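PDB 4NQ0: HAT1-interacting factor 1 from Saccharomyces cerevisiae, which acts as a homodimeric nuclear chaperone for histones H3 and H4, also binds H2A-H2B dimers, and takes part in chromatin assembly and telomere silencing. Local coordinates for residues Glu40-Cys45 / Ala68-Asn73; Gly56-Pro61 / Glu184-Leu189; Phe284-Ala289 / Leu302-His307. All coordinates share one frame; numbering follows the deposited sequence.

Contact 1. Residues Glu40-Cys45 / Ala68-Asn73; sequences EAAKRC and AQAVYN
A42 and A70 meet methyl to methyl: their CB atoms are 3.5 Å apart, and both methyls point into the interface. The CA atoms of the same two residues are just 5.3 Å apart, which is possible because neither side chain extends past its methyl. The A70 methyl also reaches the main chain of the other helix, with A70 CB 3.7 Å from A42 N. This is the tight part of the contact. Around it the fit relaxes at two neighbouring contacts. A41, the residue before A42, has its CB 4.3 Å from A70 CB, while V71 CG2 comes to 4.0 Å from A42 CB. That branch of V71 sits beside its own backbone N because CG1 takes the position anti to it (chi1 175°). No hydrogen bond links the two segments, and all four touching residues are buried. The solvent side is the far flank of 40-45, where E40 and K43 are exposed and make no contact with 68-73.

The short helical segments run roughly antiparallel, at 141° between their N-to-C directions, with axes 8.2 Å apart. They form a helical hairpin of helices 38-51 and 61-77. F67, a turn earlier on the second helix, continues the packing against A42. Helix 14-34 covers A41 through L32, and helix 202-218 lies against V71 through L202.

Contact 2. Residues Gly56-Pro61 / Glu184-Leu189; sequences GLLPDP and EDVSQL
With its CG anti to the backbone N (chi1 -170°), L189 brings its CD2 methyl up to the ring of P59. L58 comes in differently: it leaves its backbone along the interface, and chi1 of -95° with chi2 of 23° swings CD1 toward V186. The P59-L189 pair is the closer of the two contacts. L189 CD2 is 3.8 Å from P59 CD and lies a little farther from P59 CG, so the methyl lies against the CD-CG bond of the ring. L58 CD1 stays 4.2 Å from V186 CG2, a lighter touch between two partly exposed side chains. The backbones remain well apart, with the CA atoms of L58 and V186 8.9 Å from each other, and no hydrogen bond joins the segments.

V186 opens a short 3-10 segment, 186-188, entered through an Asx turn, and L189 follows it. D185 OD2 accepts from S187 N at 2.9 Å, using the lone pair turned away from the other carboxylate oxygen, and Q188 N adds a bond to D185 O. On the other side, D60 is the N-cap of helix 61-77, its OD1 taking the amide of E62. The segment 184-189 belongs to the region important for binding H3-H4 and H2A-H2B and reaches the start of the first predicted TPR repeat. F64 touches both P59 and L189, and M215 of helix 202-218 packs on L189.

Contact 3. Residues Phe284-Ala289 / Leu302-His307; sequences FLVCDA and LKRFKH
The ring of F305 meets C287 at its edge. C287 CA lies in the plane of the ring, and C287 O sits near that plane at 3.5 Å from F305 CE1. The sulfur comes in at the rim as well: C287 SG is 5.1 Å from the F305 ring centroid, 88° off the ring normal, and 3.8 Å from F305 CD1. It is therefore a Cys sulfur-aromatic contact made edge-on. The second flat group, the guanidinium of R304, has H307 CD2 on one face, 4.0 Å above the plane and offset toward its rim. V286 CG1 approaches that group obliquely, 3.9 Å from R304 NE, and the two side chains cross at about a right angle.

A chi1 of -171° extends R304 away from its own backbone N before the chain bends at chi2, which carries it past V286. The F305 side chain starts along the interface rather than into it, yet its ring ends up beside C287. The segments of helices 273-290 and 298-316 run nearly antiparallel, 147° between their directions with axes 9.8 Å apart, in a helical hairpin within the H2A-H2B-binding region.

The polar end of R304 is tied down just beyond the two segments: NH2 forms a salt bridge with E283, one residue before 284-289 on the same helix, and NH1 bonds to the carbonyl of L170. NE, buried by the contact, has no partner in the model, while NH1 and NH2 are both bonded. E283 also accepts from H307 NE2, so one carboxylate holds both side chains in place.

Overall arrangement
From the N terminus, helix 14-34 leads into helix 38-51, and contact 1 closes the loop between helices 38-51 and 61-77 by pairing the two. Contact 2 crosses it: its segment 56-61 lies inside that loop, while its partner 184-189 comes after the long excursion that includes the unmodelled residues 80-159. The chain is thus brought back to the 38-51/61-77 pair before helix 202-218 begins. Contact 3 follows in series and closes the short connection between helices 273-290 and 298-316. It lies on the other side of the chain's centre from both, with centres about 31 Å from contact 1 and 35 Å from contact 2.

Contact 1. Residues Glu40-Cys45 / Ala68-Asn73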
loop_
_atom_site.group_PDB
_atom_site.type_symbol
_atom_site.label_atom_id
_atom_site.label_comp_id
_atom_site.label_asym_id
_atom_site.label_seq_id
_atom_site.Cartn_x
_atom_site.Cartn_y
_atom_site.Cartn_z
ATOM N N GLU A 40 -5.725 12.709 16.495
ATOM C CA GLU A 40 -6.680 13.726 16.099
ATOM C C GLU A 40 -7.197 13.527 14.665
ATOM O O GLU A 40 -8.379 13.712 14.405
ATOM C CB GLU A 40 -6.060 15.114 16.260
ATOM C CG GLU A 40 -5.746 15.506 17.720
ATOM C CD GLU A 40 -4.320 15.141 18.189
ATOM O OE1 GLU A 40 -3.614 14.330 17.526
ATOM O OE2 GLU A 40 -3.909 15.677 19.248
ATOM N N ALA A 41 -6.307 13.151 13.748
ATOM C CA ALA A 41 -6.694 12.831 12.361
ATOM C C ALA A 41 -7.562 11.570 12.322
ATOM O O ALA A 41 -8.562 11.519 11.608
ATOM C CB ALA A 41 -5.458 12.663 11.483
ATOM N N ALA A 42 -7.185 10.566 13.112
ATOM C CA ALA A 42 -7.956 9.327 13.209
ATOM C C ALA A 42 -9.364 9.564 13.772
ATOM O O ALA A 42 -10.366 9.099 13.193
ATOM C CB ALA A 42 -7.211 8.312 14.057
ATOM N N LYS A 43 -9.444 10.279 14.895
ATOM C CA LYS A 43 -10.738 10.599 15.497
ATOM C C LYS A 43 -11.611 11.334 14.506
ATOM O O LYS A 43 -12.801 11.088 14.416
ATOM C CB LYS A 43 -10.594 11.446 16.768
ATOM C CG LYS A 43 -10.159 10.649 17.988
ATOM C CD LYS A 43 -10.556 11.312 19.320
ATOM C CE LYS A 43 -9.474 12.246 19.884
ATOM N NZ LYS A 43 -9.304 12.091 21.381
ATOM N N ARG A 44 -11.006 12.249 13.773
ATOM C CA ARG A 44 -11.728 13.036 12.788
ATOM C C ARG A 44 -12.372 12.136 11.732
ATOM O O ARG A 44 -13.523 12.350 11.333
ATOM C CB ARG A 44 -10.765 13.999 12.104
ATOM C CG ARG A 44 -11.442 15.136 11.426
ATOM C CD ARG A 44 -11.549 16.297 12.375
ATOM N NE ARG A 44 -12.513 17.266 11.890
ATOM C CZ ARG A 44 -12.818 18.390 12.517
ATOM N NH1 ARG A 44 -12.220 18.712 13.660
ATOM N NH2 ARG A 44 -13.722 19.203 11.991
ATOM N N CYS A 45 -11.610 11.147 11.267
ATOM C CA CYS A 45 -12.095 10.182 10.273
ATOM C C CYS A 45 -13.164 9.300 10.889
ATOM O O CYS A 45 -14.217 9.105 10.306
ATOM C CB CYS A 45 -10.954 9.290 9.754
ATOM S SG CYS A 45 -9.727 10.157 8.750
ATOM N N ALA A 68 -6.281 4.876 8.459
ATOM C CA ALA A 68 -5.317 3.785 8.558
ATOM C C ALA A 68 -3.911 4.302 8.858
ATOM O O ALA A 68 -3.240 3.793 9.749
ATOM C CB ALA A 68 -5.316 2.963 7.285
ATOM N N GLN A 69 -3.466 5.307 8.116
ATOM C CA GLN A 69 -2.170 5.925 8.390
ATOM C C GLN A 69 -2.102 6.429 9.821
ATOM O O GLN A 69 -1.134 6.157 10.524
ATOM C CB GLN A 69 -1.907 7.093 7.455
ATOM C CG GLN A 69 -1.722 6.707 6.004
ATOM C CD GLN A 69 -0.521 7.388 5.374
ATOM O OE1 GLN A 69 -0.645 8.072 4.361
ATOM N NE2 GLN A 69 0.650 7.203 5.980
ATOM N N ALA A 70 -3.147 7.139 10.250
ATOM C CA ALA A 70 -3.170 7.741 11.580
ATOM C C ALA A 70 -2.951 6.686 12.647
ATOM O O ALA A 70 -2.089 6.839 13.518
ATOM C CB ALA A 70 -4.483 8.469 11.822
ATOM N N VAL A 71 -3.720 5.603 12.559
ATOM C CA VAL A 71 -3.691 4.559 13.568
ATOM C C VAL A 71 -2.387 3.755 13.502
ATOM O O VAL A 71 -1.840 3.370 14.530
ATOM C CB VAL A 71 -4.927 3.642 13.443
ATOM C CG1 VAL A 71 -4.834 2.490 14.402
ATOM C CG2 VAL A 71 -6.201 4.446 13.702
ATOM N N TYR A 72 -1.882 3.518 12.299
ATOM C CA TYR A 72 -0.579 2.876 12.143
ATOM C C TYR A 72 0.498 3.669 12.888
ATOM O O TYR A 72 1.245 3.116 13.693
ATOM C CB TYR A 72 -0.215 2.745 10.656
ATOM C CG TYR A 72 1.235 2.391 10.389
ATOM C CD1 TYR A 72 1.809 1.260 10.956
ATOM C CD2 TYR A 72 2.025 3.178 9.555
ATOM C CE1 TYR A 72 3.135 0.926 10.706
ATOM C CE2 TYR A 72 3.348 2.853 9.299
ATOM C CZ TYR A 72 3.897 1.724 9.878
ATOM O OH TYR A 72 5.213 1.396 9.633
ATOM N N ASN A 73 0.555 4.968 12.622
ATOM C CA ASN A 73 1.556 5.836 13.247
ATOM C C ASN A 73 1.417 5.982 14.762
ATOM O O ASN A 73 2.403 6.261 15.449
ATOM C CB ASN A 73 1.567 7.204 12.573
ATOM C CG ASN A 73 2.517 7.254 11.403
ATOM O OD1 ASN A 73 3.730 7.167 11.588
ATOM N ND2 ASN A 73 1.978 7.387 10.190
#

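Contact 2. Residues Gly56-Pro61 / Glu184-Leu189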
loop_
_atom_site.group_PDB
_atom_site.type_symbol
_atom_site.label_atom_id
_atom_site.label_comp_id
_atom_site.label_asym_id
_atom_site.label_seq_id
_atom_site.Cartn_x
_atom_site.Cartn_y
_atom_site.Cartn_z
ATOM N N GLY A 56 -27.042 4.791 0.449
ATOM C CA GLY A 56 -27.038 5.609 -0.767
ATOM C C GLY A 56 -25.916 6.620 -0.945
ATOM O O GLY A 56 -26.024 7.510 -1.800
ATOM N N LEU A 57 -24.844 6.507 -0.166
ATOM C CA LEU A 57 -23.680 7.370 -0.369
ATOM C C LEU A 57 -22.380 6.701 0.030
ATOM O O LEU A 57 -22.108 6.533 1.211
ATOM C CB LEU A 57 -23.807 8.669 0.417
ATOM C CG LEU A 57 -22.640 9.610 0.092
ATOM C CD1 LEU A 57 -22.976 10.453 -1.141
ATOM C CD2 LEU A 57 -22.289 10.474 1.287
ATOM N N LEU A 58 -21.557 6.376 -0.955
ATOM C CA LEU A 58 -20.268 5.750 -0.690
ATOM C C LEU A 58 -19.309 6.770 -0.106
ATOM O O LEU A 58 -19.121 7.831 -0.684
ATOM C CB LEU A 58 -19.692 5.158 -1.975
ATOM C CG LEU A 58 -19.957 3.670 -2.242
ATOM C CD1 LEU A 58 -21.188 3.163 -1.495
ATOM C CD2 LEU A 58 -20.073 3.417 -3.749
ATOM N N PRO A 59 -18.683 6.450 1.039
ATOM C CA PRO A 59 -17.771 7.399 1.644
ATOM C C PRO A 59 -16.483 7.542 0.848
ATOM O O PRO A 59 -16.145 6.671 0.039
ATOM C CB PRO A 59 -17.490 6.791 3.013
ATOM C CG PRO A 59 -17.662 5.387 2.830
ATOM C CD PRO A 59 -18.734 5.196 1.801
ATOM N N ASP A 60 -15.792 8.650 1.074
ATOM C CA ASP A 60 -14.540 8.950 0.397
ATOM C C ASP A 60 -13.496 7.943 0.875
ATOM O O ASP A 60 -13.311 7.787 2.072
ATOM C CB ASP A 60 -14.124 10.383 0.742
ATOM C CG ASP A 60 -12.947 10.883 -0.087
ATOM O OD1 ASP A 60 -12.015 10.101 -0.357
ATOM O OD2 ASP A 60 -12.960 12.083 -0.467
ATOM N N PRO A 61 -12.827 7.239 -0.057
ATOM C CA PRO A 61 -11.779 6.290 0.360
ATOM C C PRO A 61 -10.658 6.932 1.189
ATOM O O PRO A 61 -10.018 6.245 1.988
ATOM C CB PRO A 61 -11.229 5.743 -0.960
ATOM C CG PRO A 61 -11.877 6.547 -2.055
ATOM C CD PRO A 61 -13.047 7.244 -1.514
ATOM N N GLU A 184 -12.636 -6.545 -2.154
ATOM C CA GLU A 184 -13.920 -7.056 -1.676
ATOM C C GLU A 184 -15.070 -6.292 -2.306
ATOM O O GLU A 184 -14.901 -5.155 -2.752
ATOM C CB GLU A 184 -14.033 -6.918 -0.161
ATOM C CG GLU A 184 -12.962 -7.617 0.657
ATOM C CD GLU A 184 -13.102 -7.307 2.142
ATOM O OE1 GLU A 184 -14.256 -7.232 2.624
ATOM O OE2 GLU A 184 -12.068 -7.126 2.827
ATOM N N ASP A 185 -16.242 -6.920 -2.320
ATOM C CA ASP A 185 -17.476 -6.263 -2.721
ATOM C C ASP A 185 -17.829 -5.189 -1.714
ATOM O O ASP A 185 -17.648 -5.364 -0.508
ATOM C CB ASP A 185 -18.636 -7.267 -2.795
ATOM C CG ASP A 185 -19.845 -6.714 -3.539
ATOM O OD1 ASP A 185 -20.105 -7.194 -4.659
ATOM O OD2 ASP A 185 -20.539 -5.809 -3.025
ATOM N N VAL A 186 -18.382 -4.092 -2.219
ATOM C CA VAL A 186 -18.733 -2.950 -1.388
ATOM C C VAL A 186 -19.833 -3.267 -0.363
ATOM O O VAL A 186 -20.066 -2.486 0.563
ATOM C CB VAL A 186 -19.113 -1.736 -2.252
ATOM C CG1 VAL A 186 -20.486 -1.929 -2.900
ATOM C CG2 VAL A 186 -19.053 -0.473 -1.418
ATOM N N SER A 187 -20.497 -4.414 -0.520
ATOM C CA SER A 187 -21.450 -4.900 0.485
ATOM C C SER A 187 -20.803 -5.202 1.842
ATOM O O SER A 187 -21.495 -5.239 2.853
ATOM C CB SER A 187 -22.186 -6.149 -0.023
ATOM O OG SER A 187 -21.318 -7.267 -0.108
ATOM N N GLN A 188 -19.486 -5.410 1.867
ATOM C CA GLN A 188 -18.787 -5.759 3.105
ATOM C C GLN A 188 -18.165 -4.544 3.822
ATOM O O GLN A 188 -17.429 -4.700 4.796
ATOM C CB GLN A 188 -17.759 -6.858 2.823
ATOM C CG GLN A 188 -18.430 -8.233 2.619
ATOM C CD GLN A 188 -17.515 -9.282 2.028
ATOM O OE1 GLN A 188 -16.286 -9.202 2.131
ATOM N NE2 GLN A 188 -18.111 -10.279 1.399
ATOM N N LEU A 189 -18.508 -3.344 3.349
ATOM C CA LEU A 189 -18.045 -2.075 3.913
ATOM C C LEU A 189 -18.640 -1.849 5.295
ATOM O O LEU A 189 -19.840 -2.041 5.486
ATOM C CB LEU A 189 -18.502 -0.934 2.992
ATOM C CG LEU A 189 -17.973 0.495 3.200
ATOM C CD1 LEU A 189 -16.471 0.566 3.005
ATOM C CD2 LEU A 189 -18.675 1.443 2.239
#

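Contact 3. Residues Phe284-Ala289 / Leu302-His307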
loop_
_atom_site.group_PDB
_atom_site.type_symbol
_atom_site.label_atom_id
_atom_site.label_comp_id
_atom_site.label_asym_id
_atom_site.label_seq_id
_atom_site.Cartn_x
_atom_site.Cartn_y
_atom_site.Cartn_z
ATOM N N PHE A 284 12.373 -1.876 -4.791
ATOM C CA PHE A 284 13.300 -1.855 -3.648
ATOM C C PHE A 284 12.638 -2.380 -2.378
ATOM O O PHE A 284 13.266 -3.120 -1.595
ATOM C CB PHE A 284 13.859 -0.451 -3.405
ATOM C CG PHE A 284 14.622 -0.324 -2.112
ATOM C CD1 PHE A 284 15.897 -0.850 -1.990
ATOM C CD2 PHE A 284 14.051 0.299 -1.017
ATOM C CE1 PHE A 284 16.594 -0.763 -0.790
ATOM C CE2 PHE A 284 14.740 0.404 0.187
ATOM C CZ PHE A 284 16.015 -0.131 0.299
ATOM N N LEU A 285 11.384 -1.992 -2.150
ATOM C CA LEU A 285 10.678 -2.434 -0.938
ATOM C C LEU A 285 10.504 -3.953 -0.911
ATOM O O LEU A 285 10.624 -4.571 0.140
ATOM C CB LEU A 285 9.330 -1.714 -0.796
ATOM C CG LEU A 285 9.394 -0.214 -0.488
ATOM C CD1 LEU A 285 8.014 0.440 -0.675
ATOM C CD2 LEU A 285 9.929 0.063 0.919
ATOM N N VAL A 286 10.235 -4.543 -2.066
ATOM C CA VAL A 286 10.222 -5.999 -2.224
ATOM C C VAL A 286 11.524 -6.623 -1.713
ATOM O O VAL A 286 11.492 -7.543 -0.898
ATOM C CB VAL A 286 9.996 -6.401 -3.696
ATOM C CG1 VAL A 286 10.391 -7.872 -3.942
ATOM C CG2 VAL A 286 8.536 -6.140 -4.104
ATOM N N CYS A 287 12.660 -6.095 -2.171
ATOM C CA CYS A 287 13.976 -6.594 -1.765
ATOM C C CYS A 287 14.257 -6.398 -0.285
ATOM O O CYS A 287 14.837 -7.280 0.363
ATOM C CB CYS A 287 15.079 -5.921 -2.592
ATOM S SG CYS A 287 14.948 -6.341 -4.338
ATOM N N ASP A 288 13.854 -5.248 0.246
ATOM C CA ASP A 288 14.084 -4.947 1.646
ATOM C C ASP A 288 13.297 -5.891 2.563
ATOM O O ASP A 288 13.809 -6.312 3.590
ATOM C CB ASP A 288 13.739 -3.491 1.971
ATOM C CG ASP A 288 14.539 -2.964 3.149
ATOM O OD1 ASP A 288 15.766 -2.806 2.999
ATOM O OD2 ASP A 288 13.944 -2.712 4.217
ATOM N N ALA A 289 12.068 -6.217 2.192
ATOM C CA ALA A 289 11.278 -7.183 2.940
ATOM C C ALA A 289 11.822 -8.598 2.727
ATOM O O ALA A 289 11.915 -9.373 3.670
ATOM C CB ALA A 289 9.821 -7.107 2.531
ATOM N N LEU A 302 18.333 -14.224 -4.540
ATOM C CA LEU A 302 19.416 -13.681 -5.359
ATOM C C LEU A 302 18.917 -13.222 -6.716
ATOM O O LEU A 302 19.302 -12.153 -7.182
ATOM C CB LEU A 302 20.548 -14.700 -5.542
ATOM C CG LEU A 302 21.474 -14.899 -4.336
ATOM C CD1 LEU A 302 22.491 -16.036 -4.580
ATOM C CD2 LEU A 302 22.185 -13.580 -4.025
ATOM N N LYS A 303 18.052 -14.019 -7.339
ATOM C CA LYS A 303 17.500 -13.658 -8.651
ATOM C C LYS A 303 16.708 -12.357 -8.598
ATOM O O LYS A 303 16.796 -11.548 -9.515
ATOM C CB LYS A 303 16.608 -14.767 -9.204
ATOM C CG LYS A 303 17.357 -16.042 -9.545
ATOM C CD LYS A 303 16.461 -17.122 -10.176
ATOM C CE LYS A 303 17.222 -18.460 -10.217
ATOM N NZ LYS A 303 16.490 -19.581 -10.895
ATOM N N ARG A 304 15.931 -12.160 -7.531
ATOM C CA ARG A 304 15.134 -10.928 -7.395
ATOM C C ARG A 304 16.028 -9.736 -7.075
ATOM O O ARG A 304 15.833 -8.649 -7.625
ATOM C CB ARG A 304 14.045 -11.058 -6.321
ATOM C CG ARG A 304 13.057 -9.892 -6.301
ATOM C CD ARG A 304 12.015 -10.043 -7.403
ATOM N NE ARG A 304 11.254 -8.813 -7.656
ATOM C CZ ARG A 304 10.144 -8.729 -8.388
ATOM N NH1 ARG A 304 9.588 -9.817 -8.926
ATOM N NH2 ARG A 304 9.561 -7.538 -8.568
ATOM N N PHE A 305 16.997 -9.926 -6.182
ATOM C CA PHE A 305 17.939 -8.857 -5.878
ATOM C C PHE A 305 18.675 -8.379 -7.138
ATOM O O PHE A 305 18.815 -7.179 -7.361
ATOM C CB PHE A 305 18.978 -9.288 -4.838
ATOM C CG PHE A 305 18.417 -9.603 -3.480
ATOM C CD1 PHE A 305 17.282 -8.980 -3.007
ATOM C CD2 PHE A 305 19.067 -10.504 -2.653
ATOM C CE1 PHE A 305 16.784 -9.266 -1.771
ATOM C CE2 PHE A 305 18.573 -10.798 -1.405
ATOM C CZ PHE A 305 17.427 -10.174 -0.954
ATOM N N LYS A 306 19.145 -9.313 -7.957
ATOM C CA LYS A 306 19.901 -8.949 -9.151
ATOM C C LYS A 306 19.024 -8.250 -10.178
ATOM O O LYS A 306 19.479 -7.361 -10.892
ATOM C CB LYS A 306 20.548 -10.185 -9.771
ATOM C CG LYS A 306 21.750 -10.671 -8.982
ATOM C CD LYS A 306 22.173 -12.061 -9.427
ATOM C CE LYS A 306 23.408 -12.529 -8.677
ATOM N NZ LYS A 306 23.653 -13.983 -8.890
ATOM N N HIS A 307 17.773 -8.671 -10.258
ATOM C CA HIS A 307 16.804 -7.993 -11.097
ATOM C C HIS A 307 16.647 -6.524 -10.671
ATOM O O HIS A 307 16.631 -5.626 -11.501
ATOM C CB HIS A 307 15.464 -8.725 -11.022
ATOM C CG HIS A 307 14.306 -7.916 -11.508
ATOM N ND1 HIS A 307 13.987 -7.801 -12.843
ATOM C CD2 HIS A 307 13.401 -7.167 -10.835
ATOM C CE1 HIS A 307 12.928 -7.019 -12.971
ATOM N NE2 HIS A 307 12.551 -6.626 -11.766
#